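Local structure of ATP-dependent 6-phosphofructokinase isozyme 2 (Escherichia coli, 3UMO) at residues I42-A45 / R46-H50; G138-P141 / P142-L146; S154-K158 / Q159-C163; L183-N187 / Q188-S192; Q301-Y304 / A305-R309. The protein catalyses the ATP-dependent phosphorylation of D-fructose 6-phosphate to fructose 1,6-bisphosphate, the first committing step of glycolysis, and works as a homodimer. All blocks are in the same frame, centred on the assembly; numbering follows the deposited sequence. Where two conformers were deposited one is given.

Contact 1 of 5, residues I42-A45 / R46-H50; sequences INVA and RAIAH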
# COMPACT_ATOMS: atom_id res chain seq x y z
N ILE A 42 12.07 -2.93 29.15
CA ILE A 42 10.78 -2.67 29.78
C ILE A 42 9.79 -3.78 29.44
O ILE A 42 9.09 -4.29 30.32
CB ILE A 42 10.23 -1.28 29.40
CG1 ILE A 42 10.95 -0.20 30.21
CG2 ILE A 42 8.73 -1.21 29.66
CD1 ILE A 42 10.63 1.21 29.77
N ASN A 43 9.74 -4.17 28.17
CA ASN A 43 8.83 -5.22 27.75
C ASN A 43 9.22 -6.60 28.29
O ASN A 43 8.36 -7.41 28.58
CB ASN A 43 8.66 -5.23 26.23
CG ASN A 43 7.69 -4.17 25.76
OD1 ASN A 43 6.70 -3.89 26.44
ND2 ASN A 43 7.96 -3.58 24.61
N VAL A 44 10.52 -6.84 28.43
CA VAL A 44 10.99 -8.07 29.07
C VAL A 44 10.45 -8.13 30.50
O VAL A 44 9.96 -9.17 30.94
CB VAL A 44 12.53 -8.16 29.06
CG1 VAL A 44 13.02 -9.31 29.95
CG2 VAL A 44 13.03 -8.35 27.64
N ALA A 45 10.52 -7.00 31.21
CA ALA A 45 10.01 -6.94 32.58
C ALA A 45 8.50 -7.17 32.64
O ALA A 45 7.99 -7.84 33.55
CB ALA A 45 10.38 -5.61 33.23
N ARG A 46 7.77 -6.61 31.68
CA ARG A 46 6.32 -6.80 31.62
C ARG A 46 5.97 -8.26 31.32
O ARG A 46 5.05 -8.83 31.94
CB ARG A 46 5.70 -5.87 30.58
CG ARG A 46 5.87 -4.39 30.92
CD ARG A 46 5.37 -3.50 29.78
NE ARG A 46 3.92 -3.48 29.70
CZ ARG A 46 3.24 -3.57 28.56
NH1 ARG A 46 3.88 -3.67 27.41
NH2 ARG A 46 1.91 -3.54 28.57
N ALA A 47 6.70 -8.88 30.40
CA ALA A 47 6.47 -10.29 30.07
C ALA A 47 6.73 -11.17 31.28
O ALA A 47 6.00 -12.13 31.55
CB ALA A 47 7.37 -10.72 28.91
N ILE A 48 7.78 -10.83 32.03
CA ILE A 48 8.11 -11.59 33.22
C ILE A 48 6.98 -11.52 34.24
O ILE A 48 6.61 -12.53 34.85
CB ILE A 48 9.46 -11.14 33.82
CG1 ILE A 48 10.60 -11.72 32.99
CG2 ILE A 48 9.57 -11.55 35.28
CD1 ILE A 48 11.99 -11.15 33.31
N ALA A 49 6.39 -10.34 34.40
CA ALA A 49 5.23 -10.18 35.27
C ALA A 49 4.07 -11.06 34.82
O ALA A 49 3.44 -11.73 35.64
CB ALA A 49 4.81 -8.71 35.32
N HIS A 50 3.79 -11.07 33.51
CA HIS A 50 2.71 -11.92 32.98
C HIS A 50 2.96 -13.39 33.29
O HIS A 50 2.01 -14.14 33.56
CB HIS A 50 2.58 -11.76 31.46
CG HIS A 50 2.06 -10.42 31.03
ND1 HIS A 50 1.89 -9.38 31.92
CD2 HIS A 50 1.68 -9.96 29.82
CE1 HIS A 50 1.42 -8.33 31.26
NE2 HIS A 50 1.28 -8.66 29.99
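Helix 40-50 of the ribokinase-like fold begins in the glycine-rich substrate-binding run that holds Ile42 and Asn43, and the link between Asn43 and Arg46 lies on its first turns. Arg46 reaches back one turn: its NH1 donates to Asn43 OD1 at 3.0 Å, approaching nearly along the C=O axis of the amide. The oxygen sits at the edge of the guanidinium and only 2° out of its plane, although the amide and guanidinium planes themselves are 48° apart. Both side chains run the same way, side by side, and the bend of Arg46 at chi3 (73°) turns the guanidinium back toward Asn43. On the way its CG passes 3.3 Å from Ile42 O, and its CD comes to 4.1 Å from CG2 of Ile42. The NE corner of the same guanidinium is taken by a salt bridge to Glu76, so two separate partners fix its rotation. The carboxamide of Asn43 in turn touches Asp256, probably the catalytic residue, which would put Arg46 in the second shell of that site.

The buried flank of the helix is apolar. Val44 and Ile48 face helix 254-267, while Ala45 and Ile48 also pack on strands 4-7 and 55-61 of the central sheet. Regular i to i+4 backbone bonds run beneath, among them Ala47 N to Asn43 O at 2.9 Å. One turn on from Val44, Ile48 lays CG1 3.3 Å from Val44 O and brings its CD1 to 4.0 Å from CG1 of Val44.

Contact 2 of 5, residues G138-P141 / P142-L146; sequences GSLP and PGVKL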
# COMPACT_ATOMS: atom_id res chain seq x y z
N GLY A 138 17.25 -3.78 23.85
CA GLY A 138 16.73 -2.65 23.10
C GLY A 138 17.82 -1.92 22.36
O GLY A 138 19.00 -2.29 22.44
N SER A 139 17.43 -0.88 21.64
CA SER A 139 18.36 -0.09 20.84
C SER A 139 19.25 0.81 21.70
O SER A 139 19.01 1.00 22.90
CB SER A 139 17.59 0.78 19.85
OG SER A 139 16.72 1.69 20.51
N LEU A 140 20.29 1.35 21.07
CA LEU A 140 21.19 2.30 21.72
C LEU A 140 20.78 3.72 21.35
O LEU A 140 20.75 4.07 20.16
CB LEU A 140 22.64 2.05 21.28
CG LEU A 140 23.69 2.86 22.05
CD1 LEU A 140 23.84 2.32 23.46
CD2 LEU A 140 25.04 2.87 21.33
N PRO A 141 20.46 4.55 22.36
CA PRO A 141 19.99 5.92 22.11
C PRO A 141 21.14 6.83 21.71
O PRO A 141 22.30 6.48 21.97
CB PRO A 141 19.43 6.34 23.47
CG PRO A 141 20.25 5.58 24.45
CD PRO A 141 20.50 4.24 23.80
N PRO A 142 20.83 7.98 21.09
CA PRO A 142 21.87 8.95 20.75
C PRO A 142 22.58 9.43 22.01
O PRO A 142 21.95 9.50 23.07
CB PRO A 142 21.08 10.12 20.14
CG PRO A 142 19.78 9.54 19.71
CD PRO A 142 19.49 8.42 20.67
N GLY A 143 23.87 9.75 21.90
CA GLY A 143 24.61 10.31 23.01
C GLY A 143 25.45 9.30 23.77
O GLY A 143 26.22 9.68 24.66
N VAL A 144 25.32 8.02 23.43
CA VAL A 144 26.06 6.98 24.13
C VAL A 144 27.06 6.29 23.20
O VAL A 144 26.67 5.59 22.27
CB VAL A 144 25.12 5.92 24.73
CG1 VAL A 144 25.92 4.92 25.56
CG2 VAL A 144 24.04 6.58 25.57
N LYS A 145 28.35 6.49 23.46
CA LYS A 145 29.39 5.82 22.68
C LYS A 145 29.35 4.32 22.94
O LYS A 145 29.10 3.88 24.07
CB LYS A 145 30.76 6.38 23.03
CG LYS A 145 31.01 7.78 22.49
CD LYS A 145 32.40 8.27 22.90
CE LYS A 145 32.80 9.46 22.05
NZ LYS A 145 31.68 10.44 21.93
N LEU A 146 29.61 3.54 21.90
CA LEU A 146 29.59 2.08 22.00
C LEU A 146 30.50 1.58 23.12
O LEU A 146 30.17 0.62 23.81
CB LEU A 146 29.98 1.44 20.67
CG LEU A 146 29.05 1.68 19.48
CD1 LEU A 146 29.76 1.31 18.19
CD2 LEU A 146 27.76 0.90 19.63
O HOH W 1 24.77 6.27 20.62
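Leu140 sets both methyls against Val144, and CD2 also reaches Leu146. CD1 meets Val144 CG1 at 3.9 Å, the two side chains slanting across one another, while CD2 lies 3.3 Å from Val144 O and 3.8 Å from Leu146 CD2. The fork reaches both residues because chi1 of -172° swings CG away from the backbone N and beside the carbonyl carbon. Val144 likewise divides its branches: CG1 goes to Leu140, and CG2 leans on the ring of Pro141, 4.1 Å from its CG.

What folds Val144 back on these residues is a type II beta turn from Pro141 to Val144, with Pro142 and Gly143 at its corners; Gly143 takes the positive phi (99°) of the third position. The turn lies in the loop between strand 133-137 and helix 146-158 of the beta-alpha-beta unit, just after Ser139 of the substrate-binding site. A water bridges its mouth, giving one proton to Pro141 O at 2.8 Å and the other to Val144 O at 2.6 Å. Leu113 packs against both Pro141 and Val144 from another loop, and helix 169-175 meets Leu140 through Ala171 and Leu146 through Glu170 and Ala174.

Contact 3 of 5, residues S154-K158 / Q159-C163; sequences SAAQK and QGIRC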
# COMPACT_ATOMS: atom_id res chain seq x y z
N SER A 154 31.06 -4.76 31.24
CA SER A 154 32.28 -5.24 31.88
C SER A 154 32.22 -4.97 33.38
O SER A 154 32.60 -5.81 34.19
CB SER A 154 33.52 -4.59 31.28
OG SER A 154 34.70 -5.13 31.86
N ALA A 155 31.75 -3.78 33.73
CA ALA A 155 31.63 -3.36 35.13
C ALA A 155 30.67 -4.27 35.89
O ALA A 155 30.96 -4.69 37.01
CB ALA A 155 31.16 -1.92 35.22
N ALA A 156 29.54 -4.58 35.27
CA ALA A 156 28.52 -5.42 35.89
C ALA A 156 29.03 -6.84 36.12
O ALA A 156 28.84 -7.41 37.20
CB ALA A 156 27.25 -5.42 35.05
N GLN A 157 29.69 -7.40 35.12
CA GLN A 157 30.18 -8.78 35.20
C GLN A 157 31.28 -8.98 36.25
O GLN A 157 31.34 -10.02 36.90
CB GLN A 157 30.64 -9.28 33.83
CG GLN A 157 29.48 -9.46 32.85
CD GLN A 157 29.86 -10.19 31.58
OE1 GLN A 157 29.07 -10.96 31.04
NE2 GLN A 157 31.07 -9.94 31.09
N LYS A 158 32.15 -7.98 36.42
CA LYS A 158 33.24 -8.07 37.39
C LYS A 158 32.77 -8.37 38.81
O LYS A 158 33.51 -8.93 39.62
CB LYS A 158 34.07 -6.79 37.40
CG LYS A 158 34.93 -6.60 36.18
CD LYS A 158 35.70 -5.31 36.26
CE LYS A 158 36.32 -4.94 34.92
NZ LYS A 158 36.68 -3.50 34.86
N GLN A 159 31.53 -8.00 39.11
CA GLN A 159 31.00 -8.19 40.46
C GLN A 159 29.84 -9.17 40.50
O GLN A 159 28.95 -9.07 41.35
CB GLN A 159 30.55 -6.85 41.03
CG GLN A 159 29.55 -6.14 40.17
CD GLN A 159 29.18 -4.81 40.74
OE1 GLN A 159 29.93 -3.84 40.61
NE2 GLN A 159 28.02 -4.73 41.39
N GLY A 160 29.84 -10.12 39.57
CA GLY A 160 28.95 -11.26 39.65
C GLY A 160 27.55 -11.04 39.12
O GLY A 160 26.68 -11.89 39.33
N ILE A 161 27.31 -9.93 38.43
CA ILE A 161 26.01 -9.73 37.79
C ILE A 161 25.97 -10.53 36.48
O ILE A 161 26.85 -10.39 35.64
CB ILE A 161 25.73 -8.25 37.50
CG1 ILE A 161 25.71 -7.46 38.81
CG2 ILE A 161 24.39 -8.10 36.77
CD1 ILE A 161 25.69 -5.96 38.62
N ARG A 162 24.95 -11.37 36.34
CA ARG A 162 24.83 -12.23 35.17
C ARG A 162 24.08 -11.48 34.07
O ARG A 162 22.92 -11.10 34.24
CB ARG A 162 24.13 -13.54 35.54
CG ARG A 162 24.87 -14.35 36.62
CD ARG A 162 24.01 -15.49 37.16
NE ARG A 162 23.94 -16.62 36.24
CZ ARG A 162 23.08 -17.63 36.37
NH1 ARG A 162 22.21 -17.65 37.37
NH2 ARG A 162 23.09 -18.63 35.49
N CYS A 163 24.74 -11.26 32.94
CA CYS A 163 24.18 -10.41 31.89
C CYS A 163 23.57 -11.16 30.71
O CYS A 163 24.17 -12.09 30.16
CB CYS A 163 25.23 -9.42 31.40
SG CYS A 163 25.77 -8.25 32.67
O HOH W 2 27.25 -12.42 32.26
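With chi1 near -60° in both Ile161 and Cys163, CG1 and SG stand beside their own backbone nitrogens, and each side chain then meets Ala156. The methyl of Ala156 touches Ile161 CD1 at 3.9 Å and Cys163 SG at 4.0 Å. The sulfur has a second neighbour in Gln157 CG, 3.9 Å away. Beyond CG the chain of Gln157 is extended, carrying its amide past the cysteine: a water donates to Gln157 OE1 at 2.6 Å and accepts from Cys163 N, while NE2 binds Gly179 O. Gln159 is placed differently, its chi1 of 56° bringing CG to 3.3 Å from Ala156 O; its NE2 goes on to Leu126 O.

Two backbone bonds close the helix. Ile161 N donates to Ala156 O at 3.2 Å, and Gly160 N donates to Gln157 O at 3.1 Å from well above the carbonyl plane, 62° out of it. Gly160 has a positive phi, turning the chain out of its helical path. These are the paired bonds of a Schellman motif with glycine at C-prime, here ending helix 146-158 and leading into strand 162-166 of a beta-alpha-beta unit.

Contact 4 of 5, residues L183-N187 / Q188-S192; sequences LVKPN and QKELS. With ATP (adenosine-5'-triphosphate), chain I; ATP (adenosine-5'-triphosphate), chain E.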
# COMPACT_ATOMS: atom_id res chain seq x y z
N LEU A 183 23.83 -15.06 28.17
CA LEU A 183 22.88 -15.42 27.13
C LEU A 183 22.70 -14.26 26.17
O LEU A 183 22.53 -13.12 26.60
CB LEU A 183 21.53 -15.77 27.75
CG LEU A 183 20.34 -15.97 26.80
CD1 LEU A 183 20.53 -17.20 25.94
CD2 LEU A 183 19.03 -16.07 27.60
N VAL A 184 22.72 -14.55 24.88
CA VAL A 184 22.37 -13.55 23.88
C VAL A 184 21.28 -14.13 22.97
O VAL A 184 21.32 -15.32 22.64
CB VAL A 184 23.63 -13.10 23.06
CG1 VAL A 184 24.23 -14.28 22.30
CG2 VAL A 184 23.28 -11.95 22.12
N LYS A 185 20.30 -13.31 22.60
CA LYS A 185 19.23 -13.76 21.70
C LYS A 185 19.17 -12.93 20.42
O LYS A 185 18.32 -12.05 20.27
CB LYS A 185 17.83 -13.79 22.36
CG LYS A 185 16.78 -14.49 21.44
CD LYS A 185 15.35 -13.98 21.60
CE LYS A 185 15.16 -12.56 21.04
NZ LYS A 185 15.56 -12.43 19.61
N PRO A 186 20.07 -13.21 19.47
CA PRO A 186 19.88 -12.56 18.18
C PRO A 186 18.77 -13.25 17.40
O PRO A 186 18.61 -14.47 17.50
CB PRO A 186 21.21 -12.79 17.47
CG PRO A 186 21.71 -14.10 18.04
CD PRO A 186 21.23 -14.12 19.49
N ASN A 187 18.00 -12.49 16.63
CA ASN A 187 17.23 -13.13 15.57
C ASN A 187 18.15 -13.41 14.39
O ASN A 187 19.36 -13.22 14.49
CB ASN A 187 15.98 -12.34 15.15
CG ASN A 187 16.30 -10.99 14.53
OD1 ASN A 187 17.42 -10.72 14.10
ND2 ASN A 187 15.28 -10.13 14.47
N GLN A 188 17.59 -13.87 13.27
CA GLN A 188 18.44 -14.25 12.14
C GLN A 188 19.18 -13.08 11.53
O GLN A 188 20.38 -13.18 11.22
CB GLN A 188 17.62 -14.96 11.07
CG GLN A 188 17.15 -16.31 11.52
CD GLN A 188 16.06 -16.85 10.64
OE1 GLN A 188 14.88 -16.59 10.89
NE2 GLN A 188 16.44 -17.59 9.60
N LYS A 189 18.49 -11.96 11.38
CA LYS A 189 19.12 -10.78 10.81
C LYS A 189 20.21 -10.25 11.74
O LYS A 189 21.29 -9.88 11.29
CB LYS A 189 18.08 -9.69 10.51
CG LYS A 189 17.31 -9.93 9.23
CD LYS A 189 16.53 -8.69 8.80
CE LYS A 189 15.58 -9.02 7.66
NZ LYS A 189 14.82 -7.83 7.21
N GLU A 190 19.91 -10.23 13.03
CA GLU A 190 20.87 -9.78 14.03
C GLU A 190 22.11 -10.69 14.11
O GLU A 190 23.23 -10.21 14.30
CB GLU A 190 20.19 -9.63 15.40
CG GLU A 190 19.23 -8.42 15.46
CD GLU A 190 18.10 -8.59 16.47
OE1 GLU A 190 18.08 -9.61 17.19
OE2 GLU A 190 17.23 -7.68 16.55
N LEU A 191 21.91 -12.00 13.95
CA LEU A 191 23.04 -12.94 13.93
C LEU A 191 23.92 -12.69 12.71
O LEU A 191 25.16 -12.65 12.81
CB LEU A 191 22.56 -14.39 13.94
CG LEU A 191 23.66 -15.45 13.85
CD1 LEU A 191 24.59 -15.42 15.07
CD2 LEU A 191 23.04 -16.83 13.67
N SER A 192 23.28 -12.53 11.56
CA SER A 192 24.01 -12.26 10.32
C SER A 192 24.87 -11.01 10.44
O SER A 192 26.03 -11.00 10.02
CB SER A 192 23.04 -12.10 9.15
OG SER A 192 23.75 -11.73 7.98
PG ATP I . 13.65 -6.96 13.73
O1G ATP I . 13.30 -8.09 14.65
O2G ATP I . 14.08 -5.78 14.60
O3G ATP I . 14.76 -7.35 12.79
PB ATP I . 11.10 -7.17 12.49
O1B ATP I . 10.18 -6.03 11.87
O2B ATP I . 10.35 -7.92 13.60
O3B ATP I . 12.40 -6.41 13.00
PA ATP I . 11.59 -7.92 9.87
O1A ATP I . 11.99 -6.48 9.61
O2A ATP I . 12.58 -8.88 9.20
O3A ATP I . 11.54 -8.18 11.37
O5' ATP I . 10.13 -8.14 9.23
C5' ATP I . 9.12 -8.77 9.94
C4' ATP I . 7.83 -8.81 9.26
O4' ATP I . 7.68 -7.56 8.55
C3' ATP I . 7.85 -9.84 8.22
O3' ATP I . 7.34 -11.02 8.71
C2' ATP I . 7.01 -9.30 7.16
O2' ATP I . 5.71 -9.62 7.42
C1' ATP I . 7.20 -7.83 7.26
N9 ATP I . 8.12 -7.32 6.26
C8 ATP I . 9.45 -7.15 6.43
N7 ATP I . 9.96 -6.65 5.29
C5 ATP I . 8.97 -6.49 4.39
C6 ATP I . 8.92 -6.01 3.07
N6 ATP I . 10.16 -5.54 2.37
N1 ATP I . 7.72 -5.98 2.45
C2 ATP I . 6.60 -6.40 3.06
N3 ATP I . 6.63 -6.86 4.32
C4 ATP I . 7.78 -6.92 5.01
PG ATP E . 10.89 -9.01 17.85
O1G ATP E . 11.95 -8.32 18.63
O2G ATP E . 9.62 -8.83 18.68
O3G ATP E . 10.72 -8.47 16.48
PB ATP E . 12.50 -11.15 17.29
O1B ATP E . 12.71 -10.82 15.78
O2B ATP E . 13.70 -10.77 18.19
O3B ATP E . 11.14 -10.54 17.85
PA ATP E . 11.48 -13.78 16.71
O1A ATP E . 10.80 -13.17 15.53
O2A ATP E . 12.35 -14.99 16.36
O3A ATP E . 12.34 -12.72 17.46
O5' ATP E . 10.34 -14.17 17.78
C5' ATP E . 10.69 -14.91 18.90
C4' ATP E . 9.90 -16.12 19.17
O4' ATP E . 8.51 -15.79 19.03
C3' ATP E . 10.12 -17.17 18.16
O3' ATP E . 11.22 -17.94 18.44
C2' ATP E . 8.85 -17.92 18.21
O2' ATP E . 8.81 -18.70 19.34
C1' ATP E . 7.86 -16.84 18.35
N9 ATP E . 7.36 -16.38 17.06
C8 ATP E . 7.78 -15.30 16.38
N7 ATP E . 7.07 -15.23 15.23
C5 ATP E . 6.22 -16.27 15.18
C6 ATP E . 5.26 -16.69 14.25
N6 ATP E . 5.02 -15.93 12.97
N1 ATP E . 4.56 -17.80 14.51
C2 ATP E . 4.75 -18.50 15.64
N3 ATP E . 5.66 -18.12 16.55
C4 ATP E . 6.39 -17.01 16.34
O HOH W 3 16.10 -9.52 19.20
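Asn187 meets Glu190 across the first turn of helix 188-195, and its side chain can be followed outward from CB, which lies 3.7 Å from O1B of the chain E ATP. A chi1 of 64° sets CG between the backbone N and the carbonyl carbon, so that the amide folds over the start of the helix. CG lies 3.5 Å from Glu190 OE1, with the amide and carboxylate stacked, their planes 22° apart. From there the two amide atoms part company. OD1 accepts from Glu190 N at 2.8 Å, the donor almost in line with the C=O bond (177°). ND2 instead faces the nucleotides: it donates to O1B of the chain E ATP at 3.0 Å and more weakly to O3G of the chain I ATP.

Glu190 returns the bond, its OE1 accepting from Asn187 N at 2.9 Å from above the carboxylate plane. This reciprocal pair is a capping box with Asn187 as N-cap, built where strand 183-184 hands over to the helix. The cap is thus part of the ATP-binding site, and Glu190 is itself inferred to bind the catalytic magnesium.

Lys185, bent at chi3 and chi4, curls toward the same phosphates. Its NZ gives a hydrogen bond to O2B of the chain E ATP and another to Ser224 OG, and a water accepts from it and lies 2.8 Å from Glu190 OE1. Lys189, extended beyond CG, runs in nearly the same direction to the chain I ATP, NZ weakly bonded to its O2A. Beneath the cap, Pro186 CB packs 4.1 Å from Leu191 CB.

Contact 5 of 5, residues Q301-Y304 / A305-R309; sequences QKIY and AYLSR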
# COMPACT_ATOMS: atom_id res chain seq x y z
N GLN A 301 1.87 -21.59 29.12
CA GLN A 301 1.82 -22.90 29.77
C GLN A 301 1.33 -23.98 28.83
O GLN A 301 1.87 -25.09 28.80
CB GLN A 301 0.94 -22.85 31.02
CG GLN A 301 0.73 -24.20 31.68
CD GLN A 301 0.12 -24.09 33.06
OE1 GLN A 301 -0.55 -23.11 33.39
NE2 GLN A 301 0.36 -25.10 33.90
N LYS A 302 0.29 -23.67 28.05
CA LYS A 302 -0.30 -24.64 27.12
C LYS A 302 0.70 -25.05 26.04
O LYS A 302 0.86 -26.24 25.74
CB LYS A 302 -1.55 -24.05 26.47
CG LYS A 302 -2.29 -25.01 25.54
CD LYS A 302 -3.35 -24.28 24.71
CE LYS A 302 -4.40 -23.64 25.61
NZ LYS A 302 -5.48 -22.96 24.82
N ILE A 303 1.37 -24.06 25.45
CA ILE A 303 2.37 -24.35 24.43
C ILE A 303 3.56 -25.11 25.04
O ILE A 303 4.03 -26.09 24.46
CB ILE A 303 2.85 -23.06 23.73
CG1 ILE A 303 1.69 -22.42 22.96
CG2 ILE A 303 4.01 -23.38 22.78
CD1 ILE A 303 1.95 -20.99 22.50
N TYR A 304 4.03 -24.66 26.20
CA TYR A 304 5.13 -25.34 26.87
C TYR A 304 4.81 -26.81 27.17
O TYR A 304 5.66 -27.68 26.98
CB TYR A 304 5.54 -24.60 28.14
CG TYR A 304 6.69 -25.25 28.88
CD1 TYR A 304 8.00 -25.11 28.43
CD2 TYR A 304 6.46 -26.00 30.03
CE1 TYR A 304 9.05 -25.71 29.11
CE2 TYR A 304 7.51 -26.59 30.72
CZ TYR A 304 8.80 -26.44 30.25
OH TYR A 304 9.83 -27.04 30.94
N ALA A 305 3.60 -27.08 27.63
CA ALA A 305 3.18 -28.46 27.88
C ALA A 305 3.26 -29.32 26.62
O ALA A 305 3.71 -30.47 26.66
CB ALA A 305 1.77 -28.50 28.46
N TYR A 306 2.82 -28.75 25.50
CA TYR A 306 2.89 -29.43 24.21
C TYR A 306 4.33 -29.72 23.83
O TYR A 306 4.65 -30.84 23.43
CB TYR A 306 2.21 -28.59 23.13
CG TYR A 306 2.46 -29.06 21.71
CD1 TYR A 306 1.70 -30.07 21.13
CD2 TYR A 306 3.46 -28.47 20.93
CE1 TYR A 306 1.92 -30.48 19.84
CE2 TYR A 306 3.69 -28.89 19.63
CZ TYR A 306 2.92 -29.89 19.09
OH TYR A 306 3.14 -30.30 17.80
N LEU A 307 5.20 -28.72 23.95
CA LEU A 307 6.61 -28.89 23.61
C LEU A 307 7.32 -29.91 24.51
O LEU A 307 8.32 -30.51 24.11
CB LEU A 307 7.34 -27.55 23.68
CG LEU A 307 6.86 -26.45 22.74
CD1 LEU A 307 7.54 -25.14 23.10
CD2 LEU A 307 7.10 -26.82 21.29
N SER A 308 6.78 -30.10 25.71
CA SER A 308 7.42 -30.99 26.69
C SER A 308 6.78 -32.37 26.75
O SER A 308 7.20 -33.23 27.53
CB SER A 308 7.37 -30.35 28.08
OG SER A 308 8.04 -29.10 28.10
N ARG A 309 5.76 -32.59 25.92
CA ARG A 309 4.95 -33.80 25.98
C ARG A 309 5.75 -35.08 25.72
O ARG A 309 6.90 -35.02 25.28
CB ARG A 309 3.79 -33.71 24.98
CG ARG A 309 4.19 -33.98 23.53
CD ARG A 309 3.06 -33.62 22.57
NE ARG A 309 3.38 -34.02 21.20
CZ ARG A 309 4.22 -33.36 20.40
NH1 ARG A 309 4.84 -32.28 20.83
NH2 ARG A 309 4.44 -33.80 19.16
O HOH W 4 11.01 -29.17 28.89
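Tyr304 O takes two bonds from Ser308: OG donates at 3.0 Å, tilted 34° from the carbonyl plane, and the backbone N adds a weak bond of the same length. With chi1 at -59°, OG stands beside its own backbone N, and this lets both donors turn back to one carbonyl. The hydroxyl oxygen also lies over the centre of one face of the Tyr304 ring, 3.5 Å from CZ. The ring stands there because CG is anti to the backbone N. A water gives a proton to Ser308 OG and lies 3.2 Å from Tyr304 OH.

Further round the turn, Tyr306 O is gripped by both ends of Arg309. The backbone N and NH1 come to it from opposite faces of its plane, NH1 at 3.0 Å with the oxygen lying in the guanidinium plane. That same nitrogen sits over the centre of the Tyr306 ring.

On the inner side Ile303 and Leu307 run alongside each other, CG2 to CD1 4.0 Å, and Ile303 continues onto Ala281 of helix 272-286. Tyr304 packs on that helix too, edge-to-face with Phe278. On another flank Lys302 NZ bonds Gln201 OE1 of the second subunit, while Tyr306 and Arg309 pack on Asp203 of that subunit. The arrangement is a C-terminal helix, 297-307, ending with side chains folded back on its last carbonyls, lying against the helix that carries the ATP-binding residues Val280 and Ser284.

Contacts 1 and 4 are buried and lie closest to the chemistry: each joins a helix start to the active site, contact 1 by an asparagine-arginine link and contact 4 by a capping box whose amide also meets ATP. Contacts 2 and 3 bracket helix 146-158, the first a mostly apolar surface turn leading into it, the second a partly buried Schellman end. Contacts 3 and 4 reach neighbouring strands of one parallel sheet, 162-166 and 183-184, and their nearest atoms are about 4 Å apart. Contact 5 is a surface helix end touching the second subunit; its centre is about 38 Å from that of contact 2, on opposite sides of the chain's centre.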